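Side-chain contacts in PilM (Escherichia coli, PDB 3EOI), which has no established function but probably takes part in a plasmid-encoded pilus system: residues M25-D30 against A48-P53; G97-T102 against I109-V114. One frame throughout, in Å; residues are numbered along the deposited sequence.

Contact 1 (M25-D30 against A48-P53); sequences MNAIND and AQLGLP
Ala27 and Ile28, on the long helix 10-34, meet Leu50 and Leu52 of the short helix 47-50 and the turn that leaves it, a small apolar helix-to-turn contact with no hydrogen bond across it. The closest backbone approach is Ala27 CA to Leu50 CA, 5.4 Å, a proximity consistent with the small alanine at this point. The CA–CB bond of Ala27 is directed at the opposing segment, and its methyl is received between two leucines: Ala27 CB lies 3.8 Å from Leu52 CD1 and equally far from the backbone Leu50 O. Leu50 starts out pointing past the helix, but with CG anti to its carbonyl carbon (chi1 -58°) the branched end swings nearer. Leu50 CD2 then touches Ile28 CG1 at 3.8 Å, while the second methyl reaches the same carbon, Leu50 CD1 to Ile28 CG1 being 4.0 Å. The two side chains cross obliquely, and both leucine methyls bear on that methylene from one side. Between the leucines, Gly51 leaves helical geometry with a positive phi of 65°, and the turned chain aims the CB of Leu52 at the long helix. There Leu52 also touches Arg23 and Tyr24, and Tyr24 OH is hydrogen-bonded to Pro53 O, while Gln49 rests on Tyr31. On the helix's sheet side, Ile28 packs on Val67 and Val69 of strand 66-72, joining the turn, through the helix, to the central sheet.

Contact 2 (G97-T102 against I109-V114); sequences GRLLDT and ITLPAV
Leu99 and Leu111 stand 7.0 Å apart from CA to CA, their CA–CB bonds directed at the opposing segments, and no hydrogen bond bridges the strand segment and the irregular 109-114 segment. The side chain of Leu111 does most of the touching. With CG anti to the carbonyl carbon (chi1 -77°), it reaches the backbone ahead of Leu99: Leu111 CD1 lies 3.7 Å from Leu99 N and 3.9 Å from Gly97 O. That carbonyl oxygen also takes a weak, bent bond, Arg98 NE to Gly97 O at 3.1 Å, with the arginine side chain folded back toward the preceding residue. The branch carbon and the other methyl rest on Leu99, whose CB is 4.0 Å from Leu111 CG and 4.1 Å from Leu111 CD2. Because Leu99 CG is anti to the backbone N (chi1 -176°), the isopropyl end turns away from Leu111, leaving the CB methylene to carry the closest side-chain contact. Replacing Leu111 by alanine would probably open a gap beside Leu99 CB and the Gly97-Leu99 backbone and leave this part of the loop more weakly held against strand 98-100. Leu111 further touches Val94 and Phe68, while Leu99 touches Ala92 and shares backbone hydrogen bonding with Ile107. This is a loop lying over one face of a five-stranded antiparallel sheet, its leucine set beside the 92-95/98-100 hairpin, whose second strand is an outermost one within this chain.

From the N terminus the chain runs along helix 10-34, and contact 1 closes the loop of 17 residues that follows residues 25-30 by bringing helix 47-50 and its exit back onto that helix. The first two strands, helix 77-84 and strand 92-95 follow before contact 2 opens at strand 98-100 and closes a shorter loop of six residues. The two are in series, neither nested nor crossed, with centres 23 Å apart. Both reach strand 66-72, by side chains that meet it at alternating positions. That alternation, and their positions on opposite sides of the chain's centre, place them probably on opposite faces of the sheet.

Contact 1 (M25-D30 against A48-P53)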
loop_
_atom_site.group_PDB
_atom_site.type_symbol
_atom_site.label_atom_id
_atom_site.label_comp_id
_atom_site.label_asym_id
_atom_site.label_seq_id
_atom_site.Cartn_x
_atom_site.Cartn_y
_atom_site.Cartn_z
ATOM N N MET A 25 5.170 -2.756 -2.966
ATOM C CA MET A 25 4.952 -3.843 -2.008
ATOM C C MET A 25 5.993 -4.980 -2.187
ATOM O O MET A 25 6.683 -5.372 -1.234
ATOM C CB MET A 25 3.520 -4.408 -2.153
ATOM C CG MET A 25 3.305 -5.593 -1.255
ATOM S SD MET A 25 1.566 -6.278 -1.329
ATOM C CE MET A 25 1.526 -6.839 -2.928
ATOM N N ASN A 26 6.079 -5.537 -3.403
ATOM C CA ASN A 26 7.029 -6.661 -3.666
ATOM C C ASN A 26 8.464 -6.244 -3.384
ATOM O O ASN A 26 9.247 -6.994 -2.764
ATOM C CB ASN A 26 6.899 -7.164 -5.099
ATOM C CG ASN A 26 5.773 -8.140 -5.256
ATOM O OD1 ASN A 26 5.484 -8.899 -4.340
ATOM N ND2 ASN A 26 5.115 -8.103 -6.397
ATOM N N ALA A 27 8.833 -5.037 -3.789
ATOM C CA ALA A 27 10.230 -4.601 -3.547
ATOM C C ALA A 27 10.553 -4.438 -2.058
ATOM O O ALA A 27 11.656 -4.830 -1.577
ATOM C CB ALA A 27 10.516 -3.325 -4.290
ATOM N N ILE A 28 9.592 -3.890 -1.325
ATOM C CA ILE A 28 9.737 -3.741 0.111
ATOM C C ILE A 28 9.766 -5.066 0.840
ATOM O O ILE A 28 10.655 -5.319 1.688
ATOM C CB ILE A 28 8.527 -2.911 0.615
ATOM C CG1 ILE A 28 8.747 -1.481 0.157
ATOM C CG2 ILE A 28 8.467 -2.940 2.122
ATOM C CD1 ILE A 28 7.536 -0.554 0.345
ATOM N N ASN A 29 8.835 -5.931 0.444
ATOM C CA ASN A 29 8.720 -7.268 1.012
ATOM C C ASN A 29 10.002 -8.067 0.772
ATOM O O ASN A 29 10.550 -8.699 1.685
ATOM C CB ASN A 29 7.527 -8.001 0.378
ATOM C CG ASN A 29 7.038 -9.144 1.202
ATOM O OD1 ASN A 29 7.025 -9.088 2.416
ATOM N ND2 ASN A 29 6.624 -10.196 0.526
ATOM N N ASP A 30 10.485 -8.046 -0.473
ATOM C CA ASP A 30 11.676 -8.788 -0.785
ATOM C C ASP A 30 12.867 -8.281 0.008
ATOM O O ASP A 30 13.634 -9.086 0.547
ATOM C CB ASP A 30 11.936 -8.709 -2.278
ATOM C CG ASP A 30 10.858 -9.461 -3.101
ATOM O OD1 ASP A 30 9.947 -10.104 -2.493
ATOM O OD2 ASP A 30 10.901 -9.439 -4.343
ATOM N N ALA A 48 17.329 3.533 -3.523
ATOM C CA ALA A 48 18.374 2.582 -3.877
ATOM C C ALA A 48 18.040 1.163 -3.409
ATOM O O ALA A 48 18.203 0.214 -4.168
ATOM C CB ALA A 48 19.730 3.012 -3.336
ATOM N N GLN A 49 17.578 1.009 -2.161
ATOM C CA GLN A 49 17.214 -0.337 -1.665
ATOM C C GLN A 49 16.092 -0.982 -2.451
ATOM O O GLN A 49 16.121 -2.191 -2.714
ATOM C CB GLN A 49 16.896 -0.302 -0.174
ATOM C CG GLN A 49 18.113 0.094 0.638
ATOM C CD GLN A 49 17.808 0.475 2.073
ATOM O OE1 GLN A 49 16.767 1.054 2.374
ATOM N NE2 GLN A 49 18.737 0.171 2.970
ATOM N N LEU A 50 15.105 -0.198 -2.849
ATOM C CA LEU A 50 13.976 -0.725 -3.617
ATOM C C LEU A 50 14.261 -0.886 -5.125
ATOM O O LEU A 50 13.544 -1.597 -5.850
ATOM C CB LEU A 50 12.785 0.198 -3.431
ATOM C CG LEU A 50 12.388 0.349 -1.969
ATOM C CD1 LEU A 50 11.113 1.054 -1.879
ATOM C CD2 LEU A 50 12.264 -1.004 -1.221
ATOM N N GLY A 51 15.284 -0.190 -5.606
ATOM C CA GLY A 51 15.502 -0.125 -7.051
ATOM C C GLY A 51 14.410 0.585 -7.826
ATOM O O GLY A 51 14.212 0.339 -9.022
ATOM N N LEU A 52 13.693 1.495 -7.167
ATOM C CA LEU A 52 12.586 2.174 -7.783
ATOM C C LEU A 52 12.737 3.655 -7.423
ATOM O O LEU A 52 13.224 3.976 -6.328
ATOM C CB LEU A 52 11.280 1.611 -7.221
ATOM C CG LEU A 52 10.965 0.153 -7.590
ATOM C CD1 LEU A 52 9.876 -0.444 -6.658
ATOM C CD2 LEU A 52 10.602 0.064 -9.078
ATOM N N PRO A 53 12.376 4.565 -8.344
ATOM C CA PRO A 53 12.518 5.938 -7.913
ATOM C C PRO A 53 11.365 6.286 -7.020
ATOM O O PRO A 53 10.556 5.418 -6.699
ATOM C CB PRO A 53 12.410 6.741 -9.220
ATOM C CG PRO A 53 11.572 5.922 -10.082
ATOM C CD PRO A 53 11.792 4.464 -9.702
#

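Contact 2 (G97-T102 against I109-V114)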
loop_
_atom_site.group_PDB
_atom_site.type_symbol
_atom_site.label_atom_id
_atom_site.label_comp_id
_atom_site.label_asym_id
_atom_site.label_seq_id
_atom_site.Cartn_x
_atom_site.Cartn_y
_atom_site.Cartn_z
ATOM N N GLY A 97 -9.511 5.887 11.702
ATOM C CA GLY A 97 -8.331 5.565 12.477
ATOM C C GLY A 97 -8.165 4.109 12.864
ATOM O O GLY A 97 -7.250 3.791 13.632
ATOM N N ARG A 98 -9.032 3.236 12.347
ATOM C CA ARG A 98 -9.025 1.811 12.694
ATOM C C ARG A 98 -8.663 0.913 11.518
ATOM O O ARG A 98 -9.122 1.141 10.378
ATOM C CB ARG A 98 -10.411 1.359 13.183
ATOM C CG ARG A 98 -10.866 1.971 14.510
ATOM C CD ARG A 98 -9.875 1.691 15.637
ATOM N NE ARG A 98 -9.106 2.881 15.954
ATOM C CZ ARG A 98 -9.573 3.883 16.692
ATOM N NH1 ARG A 98 -8.804 4.946 16.921
ATOM N NH2 ARG A 98 -10.812 3.824 17.182
ATOM N N LEU A 99 -7.894 -0.133 11.825
ATOM C CA LEU A 99 -7.581 -1.152 10.837
ATOM C C LEU A 99 -8.720 -2.127 10.764
ATOM O O LEU A 99 -9.102 -2.728 11.783
ATOM C CB LEU A 99 -6.254 -1.891 11.217
ATOM C CG LEU A 99 -5.818 -2.931 10.139
ATOM C CD1 LEU A 99 -5.441 -2.155 8.845
ATOM C CD2 LEU A 99 -4.611 -3.812 10.617
ATOM N N LEU A 100 -9.243 -2.295 9.550
ATOM C CA LEU A 100 -10.380 -3.202 9.249
ATOM C C LEU A 100 -9.975 -4.270 8.248
ATOM O O LEU A 100 -9.255 -4.039 7.268
ATOM C CB LEU A 100 -11.586 -2.444 8.658
ATOM C CG LEU A 100 -12.096 -1.220 9.467
ATOM C CD1 LEU A 100 -13.400 -0.708 8.759
ATOM C CD2 LEU A 100 -12.371 -1.593 10.910
ATOM N N ASP A 101 -10.458 -5.476 8.466
ATOM C CA ASP A 101 -10.173 -6.505 7.459
ATOM C C ASP A 101 -11.061 -6.310 6.225
ATOM O O ASP A 101 -11.860 -5.377 6.171
ATOM C CB ASP A 101 -10.222 -7.896 8.071
ATOM C CG ASP A 101 -11.615 -8.315 8.489
ATOM O OD1 ASP A 101 -12.584 -7.625 8.043
ATOM O OD2 ASP A 101 -11.705 -9.321 9.280
ATOM N N THR A 102 -10.914 -7.135 5.208
ATOM C CA THR A 102 -11.655 -6.822 3.969
ATOM C C THR A 102 -13.149 -7.031 4.154
ATOM O O THR A 102 -13.937 -6.550 3.325
ATOM C CB THR A 102 -11.180 -7.626 2.782
ATOM O OG1 THR A 102 -11.216 -9.018 3.123
ATOM C CG2 THR A 102 -9.753 -7.197 2.436
ATOM N N ILE A 109 -5.181 -3.789 16.467
ATOM C CA ILE A 109 -3.763 -3.391 16.479
ATOM C C ILE A 109 -3.832 -1.890 16.553
ATOM O O ILE A 109 -4.723 -1.293 15.923
ATOM C CB ILE A 109 -3.091 -3.719 15.079
ATOM C CG1 ILE A 109 -2.231 -4.935 15.187
ATOM C CG2 ILE A 109 -2.249 -2.565 14.557
ATOM C CD1 ILE A 109 -2.847 -5.830 16.052
ATOM N N THR A 110 -2.915 -1.256 17.252
ATOM C CA THR A 110 -2.833 0.199 17.173
ATOM C C THR A 110 -2.040 0.663 15.949
ATOM O O THR A 110 -0.866 0.350 15.822
ATOM C CB THR A 110 -2.153 0.804 18.432
ATOM O OG1 THR A 110 -2.764 0.253 19.611
ATOM C CG2 THR A 110 -2.266 2.342 18.445
ATOM N N LEU A 111 -2.692 1.415 15.067
ATOM C CA LEU A 111 -2.072 1.867 13.841
ATOM C C LEU A 111 -1.173 3.065 14.090
ATOM O O LEU A 111 -1.466 3.929 14.922
ATOM C CB LEU A 111 -3.155 2.293 12.848
ATOM C CG LEU A 111 -3.901 1.221 12.122
ATOM C CD1 LEU A 111 -4.859 1.952 11.217
ATOM C CD2 LEU A 111 -2.918 0.424 11.267
ATOM N N PRO A 112 -0.088 3.174 13.298
ATOM C CA PRO A 112 0.669 4.421 13.405
ATOM C C PRO A 112 -0.247 5.614 13.072
ATOM O O PRO A 112 -1.022 5.554 12.151
ATOM C CB PRO A 112 1.740 4.275 12.304
ATOM C CG PRO A 112 1.939 2.811 12.147
ATOM C CD PRO A 112 0.578 2.155 12.465
ATOM N N ALA A 113 -0.094 6.718 13.785
ATOM C CA ALA A 113 -0.970 7.864 13.613
ATOM C C ALA A 113 -0.761 8.568 12.285
ATOM O O ALA A 113 -1.556 9.424 11.902
ATOM C CB ALA A 113 -0.754 8.872 14.739
ATOM N N VAL A 114 0.315 8.254 11.585
ATOM C CA VAL A 114 0.546 8.908 10.298
ATOM C C VAL A 114 -0.060 8.186 9.086
ATOM O O VAL A 114 0.130 8.634 7.954
ATOM C CB VAL A 114 2.041 9.187 10.079
ATOM C CG1 VAL A 114 2.526 10.028 11.213
ATOM C CG2 VAL A 114 2.815 7.886 9.996
#